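Local structure of Thiol:disulfide interchange protein, thioredoxin family protein (Chlorobaculum tepidum, 3OR5) at residues P54-V59 with A140-I145; P80-Y85 with Y93-A98. The protein probably acts as a thioredoxin-fold, TlpA-like thiol:disulfide oxidoreductase, with a likely role in cytochrome c biogenesis. All coordinates share one frame; numbering follows the deposited sequence.

Contact 1. Residues P54-V59 with A140-I145; sequences PDMVQV and ADFDRI
Met56, a selenomethionine, and Phe142 meet by a CH-pi contact. Met56 CG stands over one face of the ring, 4.3 Å from its centroid and displaced toward the rim, with Phe142 CE2 the nearest ring atom at 4.0 Å. Met56 SE lies farther off, 5.3 Å from the centroid and oblique to the ring normal, a Met-aromatic contact. A flexible, unbranched chain suits this place, for it can lie against an aromatic face and still bend at its end.

The aliphatic part pairs Val59 CG2 with Phe142 CB at 3.8 Å, the two side chains crossing at about a right angle. Set anti to the carbonyl carbon, CG2 of Val59 meets the base of Phe142 while Met56 takes the ring. The same methyl lies 4.2 Å from Asp143 N.

Asp143, at the border of the contact, has its polar partner outside the two segments: OD1 accepts a hydrogen bond from Trp63 NE1. The axes of the segments 54-59 and 140-145 approach to 9.6 Å and cross at -41°. With the contact carried by apolar side chains, shape and dispersion, rather than directed bonds, join these two helices of the thioredoxin fold on one side of the central sheet.

Contact 2. Residues P80-Y85 with Y93-A98; sequences PNVKNY and YPVMMA
Val82 faces Val95 and Met97 within a beta-alpha-beta unit of the thioredoxin fold, in which strand 68-74 leads through helix 79-89 to strand 95-97 at one edge of the mixed sheet. The packed part rests on the two branches of Val82: CG1 goes to Val95 and CG2 to the selenium of Met97, a selenomethionine. Val82 CG1 meets Val95 CG1 at 3.9 Å, the two side chains meeting at a slant. Both valines are buried, and their compact, branched shape suits a layer where a helix lies against a strand; Val82 also touches Ala74 of the neighbouring strand. Met97 is partly exposed, and its CB does not point straight at the helix. Successive bends, chi2 -67° and chi3 -62°, fold its long, flexible chain back to the helix.

The loose side is the solvent-facing surface of the helix, where polar residues suit their place: Asn81 ND2 bonds to Glu77 OE1, and Asn84 OD1 receives a hydrogen bond from Lys87 NZ. On the strand side, Met96 pairs by backbone bonds with Gly72 and Ala74 of strand 68-74. The side chains of Val82 and Met97 run past each other in opposite directions, with Met97 SE 3.9 Å from Val82 CG2 and 4.1 Å from Val82 CB.

How the contacts relate
Both contacts are largely buried and apolar, with centres about 19 Å apart, and contact 2 is nested along the chain inside the loop closed by contact 1. Contact 1 joins two helices and uses an aromatic face; contact 2 lays a helix on the edge strand of the sheet, buries less area and relies on aliphatic branches and a methionine-type side chain. They share no helix or strand, yet they touch. Tyr93 of contact 2 packs on Met56 and Val57 of contact 1, with Val57 CG2 4.0 Å from Tyr93 CE2, and Tyr85 OH comes within 4.1 Å of Pro54 CD. Helix 47-63, which begins with the probable CxxC redox motif, therefore takes part in contact 1 and also packs against residues of contact 2.

Contact 1. Residues P54-V59 with A140-I145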
ATOM      1  N   PRO A  54      10.830   6.280  -1.103  1.00 14.28           N
ATOM      2  CA  PRO A  54      11.199   7.069  -2.305  1.00 14.50           C
ATOM      3  C   PRO A  54      11.157   6.268  -3.604  1.00 15.35           C
ATOM      4  O   PRO A  54      10.820   6.835  -4.685  1.00 14.65           O
ATOM      5  CB  PRO A  54      12.606   7.581  -2.004  1.00 16.26           C
ATOM      6  CG  PRO A  54      12.600   7.659  -0.477  1.00 16.45           C
ATOM      7  CD  PRO A  54      11.787   6.484   0.027  1.00 14.79           C
ATOM      8  N   ASP A  55      11.442   4.968  -3.567  1.00 13.89           N
ATOM      9  CA  ASP A  55      11.349   4.127  -4.779  1.00 13.82           C
ATOM     10  C   ASP A  55       9.866   3.947  -5.102  1.00 12.90           C
ATOM     11  O   ASP A  55       9.533   3.907  -6.256  1.00 14.05           O
ATOM     12  CB  ASP A  55      11.994   2.757  -4.532  1.00 15.86           C
ATOM     13  CG  ASP A  55      13.563   2.890  -4.416  1.00 19.33           C
ATOM     14  OD1 ASP A  55      14.123   3.859  -4.933  1.00 21.96           O
ATOM     15  OD2 ASP A  55      14.229   1.998  -3.860  1.00 22.21           O
HETATM   16  N   MSE A  56       9.031   3.778  -4.087  1.00 12.39           N
HETATM   17  CA  MSE A  56       7.586   3.641  -4.287  1.00 11.18           C
HETATM   18  C   MSE A  56       7.078   4.903  -5.001  1.00 11.72           C
HETATM   19  O   MSE A  56       6.246   4.788  -5.903  1.00 13.14           O
HETATM   20  CB  MSE A  56       6.813   3.440  -2.983  1.00 13.61           C
HETATM   21  CG  MSE A  56       7.114   2.043  -2.493  1.00 12.01           C
HETATM   22 SE   MSE A  56       6.313   1.824  -0.681  1.00 28.76          SE
HETATM   23  CE  MSE A  56       4.618   2.411  -1.029  1.00 23.85           C
ATOM     24  N   VAL A  57       7.571   6.045  -4.529  1.00  9.52           N
ATOM     25  CA  VAL A  57       7.067   7.349  -5.131  1.00 10.88           C
ATOM     26  C   VAL A  57       7.496   7.354  -6.617  1.00 11.67           C
ATOM     27  O   VAL A  57       6.694   7.753  -7.491  1.00 11.98           O
ATOM     28  CB  VAL A  57       7.672   8.533  -4.361  1.00 12.59           C
ATOM     29  CG1 VAL A  57       7.411   9.865  -5.119  1.00 14.70           C
ATOM     30  CG2 VAL A  57       6.984   8.621  -3.003  1.00 13.40           C
ATOM     31  N   GLN A  58       8.722   6.938  -6.934  1.00 12.85           N
ATOM     32  CA  GLN A  58       9.080   6.912  -8.344  1.00 12.87           C
ATOM     33  C   GLN A  58       8.226   5.943  -9.174  1.00 12.92           C
ATOM     34  O   GLN A  58       7.840   6.235 -10.338  1.00 13.86           O
ATOM     35  CB  GLN A  58      10.560   6.562  -8.546  1.00 14.00           C
ATOM     36  CG  GLN A  58      11.024   6.995  -9.940  1.00 22.08           C
ATOM     37  CD  GLN A  58      10.972   8.510 -10.169  1.00 28.77           C
ATOM     38  OE1 GLN A  58      11.544   9.284  -9.395  1.00 31.39           O
ATOM     39  NE2 GLN A  58      10.234   8.944 -11.208  1.00 33.15           N
ATOM     40  N   VAL A  59       7.987   4.749  -8.628  1.00 10.72           N
ATOM     41  CA  VAL A  59       7.131   3.791  -9.323  1.00 10.21           C
ATOM     42  C   VAL A  59       5.682   4.351  -9.511  1.00 11.27           C
ATOM     43  O   VAL A  59       5.018   4.158 -10.574  1.00 12.05           O
ATOM     44  CB  VAL A  59       7.118   2.420  -8.555  1.00 10.20           C
ATOM     45  CG1 VAL A  59       6.087   1.449  -9.168  1.00 11.60           C
ATOM     46  CG2 VAL A  59       8.560   1.821  -8.637  1.00 12.78           C
ATOM     47  N   ALA A 140      13.221  -1.477  -9.414  1.00 22.81           N
ATOM     48  CA  ALA A 140      12.966  -2.320 -10.532  1.00 22.75           C
ATOM     49  C   ALA A 140      12.043  -3.502 -10.157  1.00 19.70           C
ATOM     50  O   ALA A 140      11.228  -3.926 -11.039  1.00 21.65           O
ATOM     51  CB  ALA A 140      14.313  -2.873 -11.097  1.00 23.85           C
ATOM     52  N   ASP A 141      12.169  -4.050  -8.925  1.00 20.10           N
ATOM     53  CA  ASP A 141      11.259  -5.157  -8.474  1.00 20.12           C
ATOM     54  C   ASP A 141       9.827  -4.622  -8.382  1.00 18.63           C
ATOM     55  O   ASP A 141       8.894  -5.260  -8.899  1.00 17.51           O
ATOM     56  CB  ASP A 141      11.576  -5.696  -7.049  1.00 22.76           C
ATOM     57  CG  ASP A 141      12.913  -6.440  -6.975  1.00 29.08           C
ATOM     58  OD1 ASP A 141      13.294  -7.036  -8.036  1.00 33.48           O
ATOM     59  OD2 ASP A 141      13.548  -6.398  -5.862  1.00 35.15           O
ATOM     60  N   PHE A 142       9.657  -3.420  -7.818  1.00 16.98           N
ATOM     61  CA  PHE A 142       8.264  -2.921  -7.749  1.00 16.97           C
ATOM     62  C   PHE A 142       7.743  -2.691  -9.158  1.00 17.62           C
ATOM     63  O   PHE A 142       6.592  -2.901  -9.449  1.00 17.11           O
ATOM     64  CB  PHE A 142       8.197  -1.575  -6.990  1.00 16.10           C
ATOM     65  CG  PHE A 142       8.136  -1.717  -5.532  1.00 18.21           C
ATOM     66  CD1 PHE A 142       7.050  -2.342  -4.873  1.00 14.70           C
ATOM     67  CD2 PHE A 142       9.168  -1.185  -4.754  1.00 20.99           C
ATOM     68  CE1 PHE A 142       7.017  -2.413  -3.453  1.00 22.43           C
ATOM     69  CE2 PHE A 142       9.131  -1.272  -3.345  1.00 28.02           C
ATOM     70  CZ  PHE A 142       8.057  -1.907  -2.692  1.00 24.75           C
ATOM     71  N   ASP A 143       8.548  -2.143 -10.041  1.00 17.33           N
ATOM     72  CA  ASP A 143       8.070  -1.975 -11.397  1.00 18.49           C
ATOM     73  C   ASP A 143       7.570  -3.238 -12.115  1.00 18.28           C
ATOM     74  O   ASP A 143       6.534  -3.286 -12.751  1.00 17.48           O
ATOM     75  CB  ASP A 143       9.226  -1.292 -12.088  1.00 18.42           C
ATOM     76  CG  ASP A 143       8.803  -0.604 -13.241  1.00 29.01           C
ATOM     77  OD1 ASP A 143       8.284   0.535 -13.038  1.00 33.96           O
ATOM     78  OD2 ASP A 143       8.949  -1.261 -14.297  1.00 35.20           O
ATOM     79  N   ARG A 144       8.312  -4.318 -11.949  1.00 17.17           N
ATOM     80  CA  ARG A 144       7.929  -5.615 -12.499  1.00 17.08           C
ATOM     81  C   ARG A 144       6.692  -6.188 -11.795  1.00 16.05           C
ATOM     82  O   ARG A 144       5.874  -6.780 -12.390  1.00 15.40           O
ATOM     83  CB  ARG A 144       9.082  -6.619 -12.362  1.00 20.54           C
ATOM     84  CG  ARG A 144      10.320  -6.360 -13.174  1.00 26.77           C
ATOM     85  CD  ARG A 144      11.223  -7.618 -13.314  1.00 34.76           C
ATOM     86  NE  ARG A 144      10.494  -8.833 -13.716  1.00 44.71           N
ATOM     87  CZ  ARG A 144      10.758 -10.065 -13.266  1.00 49.37           C
ATOM     88  NH1 ARG A 144      11.770 -10.281 -12.391  1.00 48.38           N
ATOM     89  NH2 ARG A 144      10.025 -11.090 -13.685  1.00 51.22           N
ATOM     90  N   ILE A 145       6.605  -5.970 -10.500  1.00 15.01           N
ATOM     91  CA  ILE A 145       5.402  -6.434  -9.749  1.00 14.35           C
ATOM     92  C   ILE A 145       4.178  -5.716 -10.278  1.00 15.24           C
ATOM     93  O   ILE A 145       3.136  -6.307 -10.528  1.00 15.46           O
ATOM     94  CB  ILE A 145       5.562  -6.214  -8.229  1.00 14.81           C
ATOM     95  CG1 ILE A 145       6.632  -7.157  -7.635  1.00 15.82           C
ATOM     96  CG2 ILE A 145       4.207  -6.376  -7.442  1.00 15.58           C
ATOM     97  CD1 ILE A 145       7.172  -6.635  -6.334  1.00 20.93           C
TER

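Contact 2. Residues P80-Y85 with Y93-A98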
ATOM      1  N   PRO A  80       1.491  14.717  12.810  1.00 10.82           N
ATOM      2  CA  PRO A  80       2.407  15.690  12.257  1.00 11.65           C
ATOM      3  C   PRO A  80       3.692  15.100  11.622  1.00  9.47           C
ATOM      4  O   PRO A  80       4.218  15.655  10.659  1.00 12.80           O
ATOM      5  CB  PRO A  80       2.813  16.537  13.513  1.00 12.41           C
ATOM      6  CG  PRO A  80       2.431  15.732  14.729  1.00 10.85           C
ATOM      7  CD  PRO A  80       1.216  14.926  14.244  1.00 11.98           C
ATOM      8  N   ASN A  81       4.108  13.952  12.177  1.00 10.80           N
ATOM      9  CA  ASN A  81       5.298  13.294  11.627  1.00  9.94           C
ATOM     10  C   ASN A  81       5.001  12.722  10.257  1.00  9.42           C
ATOM     11  O   ASN A  81       5.774  12.980   9.323  1.00 11.50           O
ATOM     12  CB  ASN A  81       5.729  12.191  12.653  1.00 10.73           C
ATOM     13  CG  ASN A  81       7.179  11.721  12.470  1.00 12.56           C
ATOM     14  OD1 ASN A  81       8.101  12.485  12.240  1.00 11.69           O
ATOM     15  ND2 ASN A  81       7.353  10.410  12.563  1.00 12.71           N
ATOM     16  N   VAL A  82       3.861  12.045  10.074  1.00  9.81           N
ATOM     17  CA  VAL A  82       3.534  11.447   8.759  1.00 10.48           C
ATOM     18  C   VAL A  82       3.246  12.573   7.727  1.00 10.49           C
ATOM     19  O   VAL A  82       3.737  12.503   6.594  1.00 11.65           O
ATOM     20  CB  VAL A  82       2.327  10.535   8.887  1.00  8.83           C
ATOM     21  CG1 VAL A  82       2.017   9.893   7.479  1.00 11.20           C
ATOM     22  CG2 VAL A  82       2.725   9.394   9.771  1.00  9.37           C
ATOM     23  N   LYS A  83       2.499  13.619   8.137  1.00 12.47           N
ATOM     24  CA  LYS A  83       2.222  14.726   7.196  1.00 13.19           C
ATOM     25  C   LYS A  83       3.533  15.404   6.743  1.00 12.39           C
ATOM     26  O   LYS A  83       3.751  15.692   5.550  1.00 13.06           O
ATOM     27  CB  LYS A  83       1.347  15.788   7.899  1.00 11.05           C
ATOM     28  CG  LYS A  83       0.998  17.042   7.056  1.00 17.18           C
ATOM     29  CD  LYS A  83      -0.352  16.845   6.402  1.00 24.71           C
ATOM     30  CE  LYS A  83      -0.843  18.157   5.642  1.00 26.00           C
ATOM     31  NZ  LYS A  83       0.201  18.477   4.598  1.00 27.20           N
ATOM     32  N   ASN A  84       4.481  15.617   7.660  1.00 12.06           N
ATOM     33  CA  ASN A  84       5.764  16.188   7.230  1.00 12.99           C
ATOM     34  C   ASN A  84       6.611  15.282   6.351  1.00 11.38           C
ATOM     35  O   ASN A  84       7.223  15.736   5.449  1.00 12.06           O
ATOM     36  CB  ASN A  84       6.589  16.650   8.436  1.00 11.79           C
ATOM     37  CG  ASN A  84       7.487  17.787   8.057  1.00 15.69           C
ATOM     38  OD1 ASN A  84       7.008  18.797   7.470  1.00 17.49           O
ATOM     39  ND2 ASN A  84       8.765  17.635   8.276  1.00 17.55           N
ATOM     40  N   TYR A  85       6.604  13.965   6.585  1.00 10.96           N
ATOM     41  CA  TYR A  85       7.306  13.049   5.734  1.00 11.14           C
ATOM     42  C   TYR A  85       6.719  13.071   4.287  1.00 11.61           C
ATOM     43  O   TYR A  85       7.447  13.051   3.308  1.00 11.26           O
ATOM     44  CB  TYR A  85       7.210  11.643   6.353  1.00 11.78           C
ATOM     45  CG  TYR A  85       8.108  10.672   5.644  1.00 10.87           C
ATOM     46  CD1 TYR A  85       9.473  10.799   5.672  1.00 13.48           C
ATOM     47  CD2 TYR A  85       7.525   9.578   4.953  1.00 14.67           C
ATOM     48  CE1 TYR A  85      10.286   9.885   4.995  1.00 16.06           C
ATOM     49  CE2 TYR A  85       8.350   8.659   4.297  1.00 15.63           C
ATOM     50  CZ  TYR A  85       9.690   8.816   4.331  1.00 17.89           C
ATOM     51  OH  TYR A  85      10.458   7.887   3.657  1.00 23.55           O
ATOM     52  N   TYR A  93       0.762   9.439  -3.424  1.00 12.38           N
ATOM     53  CA  TYR A  93      -0.335   8.433  -3.381  1.00 12.05           C
ATOM     54  C   TYR A  93      -1.088   8.565  -2.053  1.00 12.06           C
ATOM     55  O   TYR A  93      -0.554   9.193  -1.109  1.00 12.16           O
ATOM     56  CB  TYR A  93       0.219   7.057  -3.586  1.00 11.00           C
ATOM     57  CG  TYR A  93       1.374   6.700  -2.705  1.00  9.81           C
ATOM     58  CD1 TYR A  93       1.119   6.216  -1.398  1.00  9.21           C
ATOM     59  CD2 TYR A  93       2.642   6.728  -3.161  1.00 10.46           C
ATOM     60  CE1 TYR A  93       2.241   5.813  -0.534  1.00 10.64           C
ATOM     61  CE2 TYR A  93       3.739   6.357  -2.367  1.00 10.88           C
ATOM     62  CZ  TYR A  93       3.516   5.854  -1.044  1.00 11.52           C
ATOM     63  OH  TYR A  93       4.592   5.445  -0.194  1.00 15.10           O
ATOM     64  N   PRO A  94      -2.271   8.011  -1.910  1.00 10.08           N
ATOM     65  CA  PRO A  94      -3.049   8.216  -0.684  1.00 11.31           C
ATOM     66  C   PRO A  94      -2.359   7.600   0.515  1.00 11.19           C
ATOM     67  O   PRO A  94      -1.895   6.449   0.447  1.00 11.96           O
ATOM     68  CB  PRO A  94      -4.365   7.484  -0.925  1.00 13.01           C
ATOM     69  CG  PRO A  94      -4.423   7.436  -2.429  1.00 12.81           C
ATOM     70  CD  PRO A  94      -3.029   7.265  -2.919  1.00 10.61           C
ATOM     71  N   VAL A  95      -2.351   8.343   1.597  1.00 11.65           N
ATOM     72  CA  VAL A  95      -1.870   7.785   2.874  1.00 11.11           C
ATOM     73  C   VAL A  95      -2.783   8.102   4.004  1.00 11.12           C
ATOM     74  O   VAL A  95      -3.195   9.266   4.166  1.00 12.46           O
ATOM     75  CB  VAL A  95      -0.531   8.504   3.172  1.00  9.93           C
ATOM     76  CG1 VAL A  95       0.011   8.105   4.646  1.00 11.96           C
ATOM     77  CG2 VAL A  95       0.637   8.194   2.158  1.00 12.13           C
HETATM   78  N   MSE A  96      -3.149   7.076   4.778  1.00 11.47           N
HETATM   79  CA  MSE A  96      -4.101   7.208   5.920  1.00 10.06           C
HETATM   80  C   MSE A  96      -3.377   6.818   7.195  1.00  9.07           C
HETATM   81  O   MSE A  96      -2.525   5.864   7.177  1.00 11.65           O
HETATM   82  CB  MSE A  96      -5.373   6.327   5.763  1.00 12.70           C
HETATM   83  CG  MSE A  96      -6.147   6.880   4.656  1.00 14.02           C
HETATM   84 SE   MSE A  96      -7.685   5.614   4.359  1.00 29.51          SE
HETATM   85  CE  MSE A  96      -6.657   4.232   3.504  1.00 18.71           C
HETATM   86  N   MSE A  97      -3.721   7.465   8.291  1.00  8.50           N
HETATM   87  CA  MSE A  97      -3.298   6.897   9.619  1.00  9.08           C
HETATM   88  C   MSE A  97      -3.999   5.587   9.879  1.00  9.79           C
HETATM   89  O   MSE A  97      -5.216   5.452   9.628  1.00 12.90           O
HETATM   90  CB  MSE A  97      -3.683   7.837  10.766  1.00  9.83           C
HETATM   91  CG  MSE A  97      -3.119   9.274  10.559  1.00 10.38           C
HETATM   92 SE   MSE A  97      -1.107   9.298  10.681  1.00 22.11          SE
HETATM   93  CE  MSE A  97      -0.899   8.692  12.540  1.00 13.91           C
ATOM     94  N   ALA A  98      -3.265   4.597  10.427  1.00 11.03           N
ATOM     95  CA  ALA A  98      -3.943   3.337  10.683  1.00 12.78           C
ATOM     96  C   ALA A  98      -5.050   3.513  11.718  1.00 14.06           C
ATOM     97  O   ALA A  98      -4.968   4.378  12.659  1.00 14.88           O
ATOM     98  CB  ALA A  98      -2.929   2.341  11.267  1.00 12.83           C
TER